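Local coordinates for protein cysteine hydrolase (Pseudomonas syringae pv. phaseolicola 1448A, PDB 3IRV) that probably acts as a hydrolase of the isochorismatase (cysteine hydrolase) family, at residues W16-L21 against V139-V144; I168-A173 against A211-R216. One frame throughout, in Å; residues are numbered along the deposited sequence.

Interaction 1: W16-L21 against V139-V144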
# COMPACT_ATOMS: atom_id res chain seq x y z
N TRP A 16 -7.92 6.91 17.65
CA TRP A 16 -8.94 7.81 17.12
C TRP A 16 -10.20 7.74 17.95
O TRP A 16 -10.76 6.65 18.12
CB TRP A 16 -9.29 7.47 15.68
CG TRP A 16 -8.15 7.43 14.70
CD1 TRP A 16 -7.76 6.36 13.98
CD2 TRP A 16 -7.29 8.51 14.33
NE1 TRP A 16 -6.72 6.69 13.15
CE2 TRP A 16 -6.40 8.01 13.35
CE3 TRP A 16 -7.19 9.86 14.73
CZ2 TRP A 16 -5.41 8.80 12.76
CZ3 TRP A 16 -6.21 10.65 14.13
CH2 TRP A 16 -5.34 10.12 13.15
N PRO A 17 -10.69 8.91 18.40
CA PRO A 17 -11.94 8.90 19.16
C PRO A 17 -13.12 8.62 18.24
O PRO A 17 -13.21 9.20 17.16
CB PRO A 17 -12.00 10.30 19.78
CG PRO A 17 -11.11 11.16 18.94
CD PRO A 17 -10.13 10.26 18.21
N ILE A 18 -13.99 7.70 18.63
CA ILE A 18 -15.09 7.25 17.79
C ILE A 18 -16.36 8.11 17.97
O ILE A 18 -16.93 8.19 19.07
CB ILE A 18 -15.39 5.74 18.02
CG1 ILE A 18 -14.21 4.87 17.55
CG2 ILE A 18 -16.68 5.31 17.35
CD1 ILE A 18 -14.37 4.31 16.16
N ASN A 19 -16.76 8.77 16.90
CA ASN A 19 -18.08 9.39 16.79
C ASN A 19 -18.89 8.49 15.87
O ASN A 19 -18.61 8.43 14.66
CB ASN A 19 -17.94 10.79 16.19
CG ASN A 19 -19.27 11.47 15.92
OD1 ASN A 19 -20.36 10.89 16.03
ND2 ASN A 19 -19.18 12.75 15.56
N PRO A 20 -19.89 7.77 16.42
CA PRO A 20 -20.62 6.80 15.60
C PRO A 20 -21.23 7.38 14.31
O PRO A 20 -21.24 6.70 13.28
CB PRO A 20 -21.73 6.30 16.54
CG PRO A 20 -21.19 6.55 17.91
CD PRO A 20 -20.41 7.82 17.80
N LEU A 21 -21.69 8.64 14.36
CA LEU A 21 -22.28 9.34 13.21
C LEU A 21 -21.28 9.54 12.07
O LEU A 21 -21.66 9.71 10.90
CB LEU A 21 -22.81 10.72 13.62
CG LEU A 21 -23.86 10.83 14.73
CD1 LEU A 21 -24.11 12.31 15.07
CD2 LEU A 21 -25.15 10.13 14.34
N VAL A 139 -18.66 10.73 6.86
CA VAL A 139 -17.79 9.83 7.64
C VAL A 139 -16.34 10.24 7.45
O VAL A 139 -15.94 10.54 6.32
CB VAL A 139 -17.97 8.37 7.18
CG1 VAL A 139 -16.85 7.47 7.71
CG2 VAL A 139 -19.36 7.87 7.59
N ASP A 140 -15.58 10.28 8.54
CA ASP A 140 -14.13 10.54 8.43
C ASP A 140 -13.27 9.50 9.16
O ASP A 140 -12.04 9.63 9.22
CB ASP A 140 -13.78 11.97 8.88
CG ASP A 140 -13.87 12.15 10.40
OD1 ASP A 140 -14.38 11.27 11.11
OD2 ASP A 140 -13.44 13.23 10.88
N THR A 141 -13.94 8.49 9.70
CA THR A 141 -13.25 7.46 10.46
C THR A 141 -13.72 6.10 9.97
O THR A 141 -14.94 5.85 9.88
CB THR A 141 -13.53 7.61 11.97
OG1 THR A 141 -13.17 8.94 12.37
CG2 THR A 141 -12.74 6.56 12.77
N ILE A 142 -12.77 5.23 9.62
CA ILE A 142 -13.11 3.89 9.12
C ILE A 142 -12.41 2.79 9.91
O ILE A 142 -11.23 2.91 10.23
CB ILE A 142 -12.84 3.74 7.59
CG1 ILE A 142 -11.36 4.00 7.24
CG2 ILE A 142 -13.76 4.67 6.76
CD1 ILE A 142 -11.02 3.77 5.73
N ILE A 143 -13.16 1.71 10.18
CA ILE A 143 -12.63 0.55 10.91
C ILE A 143 -12.50 -0.56 9.88
O ILE A 143 -13.51 -0.93 9.27
CB ILE A 143 -13.64 0.11 12.00
CG1 ILE A 143 -13.79 1.24 13.04
CG2 ILE A 143 -13.21 -1.19 12.67
CD1 ILE A 143 -15.01 1.08 13.96
N VAL A 144 -11.29 -1.11 9.70
CA VAL A 144 -11.04 -2.04 8.60
C VAL A 144 -10.82 -3.44 9.15
O VAL A 144 -10.02 -3.63 10.09
CB VAL A 144 -9.81 -1.60 7.76
CG1 VAL A 144 -9.44 -2.66 6.72
CG2 VAL A 144 -10.10 -0.23 7.09
O HOH W 1 -12.03 9.72 14.89
O HOH W 2 -15.15 8.88 14.62
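Ile18 and Ile143 supply the tight part of this contact: their CD1 methyls meet 4.0 Å apart, the two side chains crossing at about a right angle. In Ile18, CG1 stands anti to the carbonyl carbon (chi1 -66°), and the chain beyond it brings CD1 inward, where it also lies 4.4 Å from CG2 of Thr141. Ile168 of the next strand and Ile217 of helix 210-220 close in around this apolar cluster. The partner strand 141-147 lies within the parallel sheet of the isochorismatase-type alpha/beta fold; the loop 16-21 passes the start of strand 141-147 and leads into strand 23-28, which pairs with it in parallel. On the looser side the backbones stay apart and are linked through two waters. One water donates to both Pro17 O (2.6 Å) and Thr141 OG1; a second bridges the same two atoms more loosely, 3.2 Å from Pro17 O, and accepts from Asn19 N at 2.8 Å. Thr141 OG1 in turn donates to OD1 of Asp140 at 2.9 Å, reaching it from above the carboxylate plane, 50° out of it. Toward Leu21 the contact thins to Leu21 O against CG2 of Val139, 4.4 Å away.

Interaction 2: I168-A173 against A211-R216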
# COMPACT_ATOMS: atom_id res chain seq x y z
N ILE A 168 -8.67 2.86 11.51
CA ILE A 168 -8.44 1.91 12.61
C ILE A 168 -8.40 0.52 12.00
O ILE A 168 -9.39 0.10 11.36
CB ILE A 168 -9.58 1.92 13.63
CG1 ILE A 168 -9.75 3.32 14.22
CG2 ILE A 168 -9.28 0.90 14.72
CD1 ILE A 168 -10.98 3.46 15.10
N ALA A 169 -7.27 -0.17 12.14
CA ALA A 169 -7.16 -1.57 11.70
C ALA A 169 -7.31 -2.48 12.91
O ALA A 169 -6.69 -2.25 13.96
CB ALA A 169 -5.80 -1.84 11.02
N LEU A 170 -8.11 -3.52 12.75
CA LEU A 170 -8.34 -4.46 13.87
C LEU A 170 -7.32 -5.61 13.82
O LEU A 170 -7.30 -6.42 12.87
CB LEU A 170 -9.77 -4.98 13.80
CG LEU A 170 -10.83 -3.88 13.93
CD1 LEU A 170 -12.22 -4.51 13.89
CD2 LEU A 170 -10.63 -3.08 15.21
N SER A 171 -6.45 -5.68 14.83
CA SER A 171 -5.40 -6.69 14.88
C SER A 171 -5.91 -8.13 14.84
O SER A 171 -5.24 -9.00 14.27
CB SER A 171 -4.51 -6.48 16.11
OG SER A 171 -5.30 -6.57 17.27
N ASP A 172 -7.09 -8.38 15.40
CA ASP A 172 -7.60 -9.75 15.48
C ASP A 172 -8.72 -10.02 14.46
O ASP A 172 -9.43 -11.04 14.54
CB ASP A 172 -8.05 -10.06 16.92
CG ASP A 172 -9.22 -9.20 17.37
OD1 ASP A 172 -9.40 -8.06 16.88
OD2 ASP A 172 -9.98 -9.67 18.25
N ALA A 173 -8.89 -9.11 13.50
CA ALA A 173 -9.96 -9.27 12.51
C ALA A 173 -9.50 -8.97 11.09
O ALA A 173 -10.32 -8.65 10.22
CB ALA A 173 -11.19 -8.46 12.89
N ALA A 211 -12.60 -6.17 20.21
CA ALA A 211 -13.29 -5.95 21.51
C ALA A 211 -13.18 -4.51 21.97
O ALA A 211 -14.16 -3.91 22.40
CB ALA A 211 -12.76 -6.90 22.59
N GLU A 212 -11.98 -3.93 21.84
CA GLU A 212 -11.84 -2.53 22.28
C GLU A 212 -12.59 -1.57 21.38
O GLU A 212 -13.19 -0.61 21.88
CB GLU A 212 -10.38 -2.07 22.46
CG GLU A 212 -10.16 -0.52 22.44
CD GLU A 212 -10.98 0.32 23.49
OE1 GLU A 212 -11.61 -0.21 24.44
OE2 GLU A 212 -10.97 1.57 23.34
N VAL A 213 -12.59 -1.80 20.08
CA VAL A 213 -13.38 -0.91 19.23
C VAL A 213 -14.90 -1.00 19.48
O VAL A 213 -15.60 0.02 19.45
CB VAL A 213 -12.98 -1.06 17.73
CG1 VAL A 213 -13.89 -1.99 16.97
CG2 VAL A 213 -12.92 0.33 17.06
N ILE A 214 -15.39 -2.20 19.77
CA ILE A 214 -16.79 -2.41 20.15
C ILE A 214 -17.12 -1.62 21.42
O ILE A 214 -18.14 -0.93 21.48
CB ILE A 214 -17.10 -3.91 20.31
CG1 ILE A 214 -17.12 -4.60 18.93
CG2 ILE A 214 -18.43 -4.14 21.07
CD1 ILE A 214 -17.24 -6.12 18.97
N ARG A 215 -16.24 -1.69 22.42
CA ARG A 215 -16.44 -0.95 23.67
C ARG A 215 -16.50 0.55 23.44
O ARG A 215 -17.33 1.26 24.03
CB ARG A 215 -15.32 -1.28 24.64
CG ARG A 215 -15.45 -2.68 25.17
CD ARG A 215 -14.62 -2.90 26.40
NE ARG A 215 -13.68 -4.01 26.21
CZ ARG A 215 -12.38 -3.83 26.00
NH1 ARG A 215 -11.86 -2.58 25.98
NH2 ARG A 215 -11.61 -4.89 25.82
N ARG A 216 -15.62 1.01 22.56
CA ARG A 216 -15.51 2.41 22.22
C ARG A 216 -16.76 2.89 21.48
O ARG A 216 -17.23 4.01 21.69
CB ARG A 216 -14.26 2.63 21.38
CG ARG A 216 -13.58 3.93 21.63
CD ARG A 216 -12.50 4.17 20.60
NE ARG A 216 -11.26 3.46 20.92
CZ ARG A 216 -10.23 3.34 20.09
NH1 ARG A 216 -9.15 2.68 20.49
NH2 ARG A 216 -10.29 3.86 18.87
O HOH W 3 -11.19 -8.67 20.31
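The guanidinium of Arg216 takes Glu212 OE2 at its edge, in its own plane, and meets CD1 of Ile168 obliquely through NH2, 3.9 Å away. Arg216 NE donates to Glu212 OE2 over 3.1 Å with an N-H...O angle of 160°, arriving on the anti side and somewhat out of the carboxylate plane. A bend at chi3 (-82°) turns the Arg216 head group back along the helix to this partner, one turn earlier, while NH1 forms a salt bridge with Glu206 on strand 206-208. Glu212 also pairs with Arg215, whose NH1 lies 2.8 Å from OE1 of Glu212; one face of the Arg215 guanidinium rests, offset toward its rim, over Ala211 O and Glu212 CA. Glu212 and Arg216 each have two conformers, and these bonds may not persist in the alternates. This three-residue salt-bridge network lies along helix 210-220, which packs on the parallel sheet of the alpha/beta fold and runs at 131° to strand 168-170, the axes approaching to 9.9 Å. Val213 carries the apolar part. Its CG1 sits 3.9 Å from Leu170 CD2, the two side chains crossing at about a right angle, and its CG2 lies 4.2 Å from Ile168 CD1. Leu56 of helix 50-62 and Ile143 of the adjoining strand pack against the same cluster. From Leu170 to Ala173 the chain makes a type I turn, with Ala173 N bonded to Leu170 O. There contact passes to water: one molecule donates to Asp172 OD2 (2.6 Å) and accepts from Ala211 N, while OD1 of Asp172 bonds Thr210 OG1.

Overall arrangement
Along the chain both segments of interaction 1 precede those of interaction 2, yet their centres lie only about 12 Å apart, on the same side of the chain's centre. Strands 141-147 and 166-170 are parallel neighbours in one sheet and join the two contacts directly through probable backbone hydrogen bonds, Val144 N to Ile168 O (2.8 Å) and Ile142 O to Ile168 N (2.9 Å). On the helix side, Ile18 packs against the side chain of Arg216. The loop 16-21 and the C-terminal helix 210-220 thus pack beside each other against the same two strands, so a segment near the start of the chain and its last helix lie side by side on the sheet.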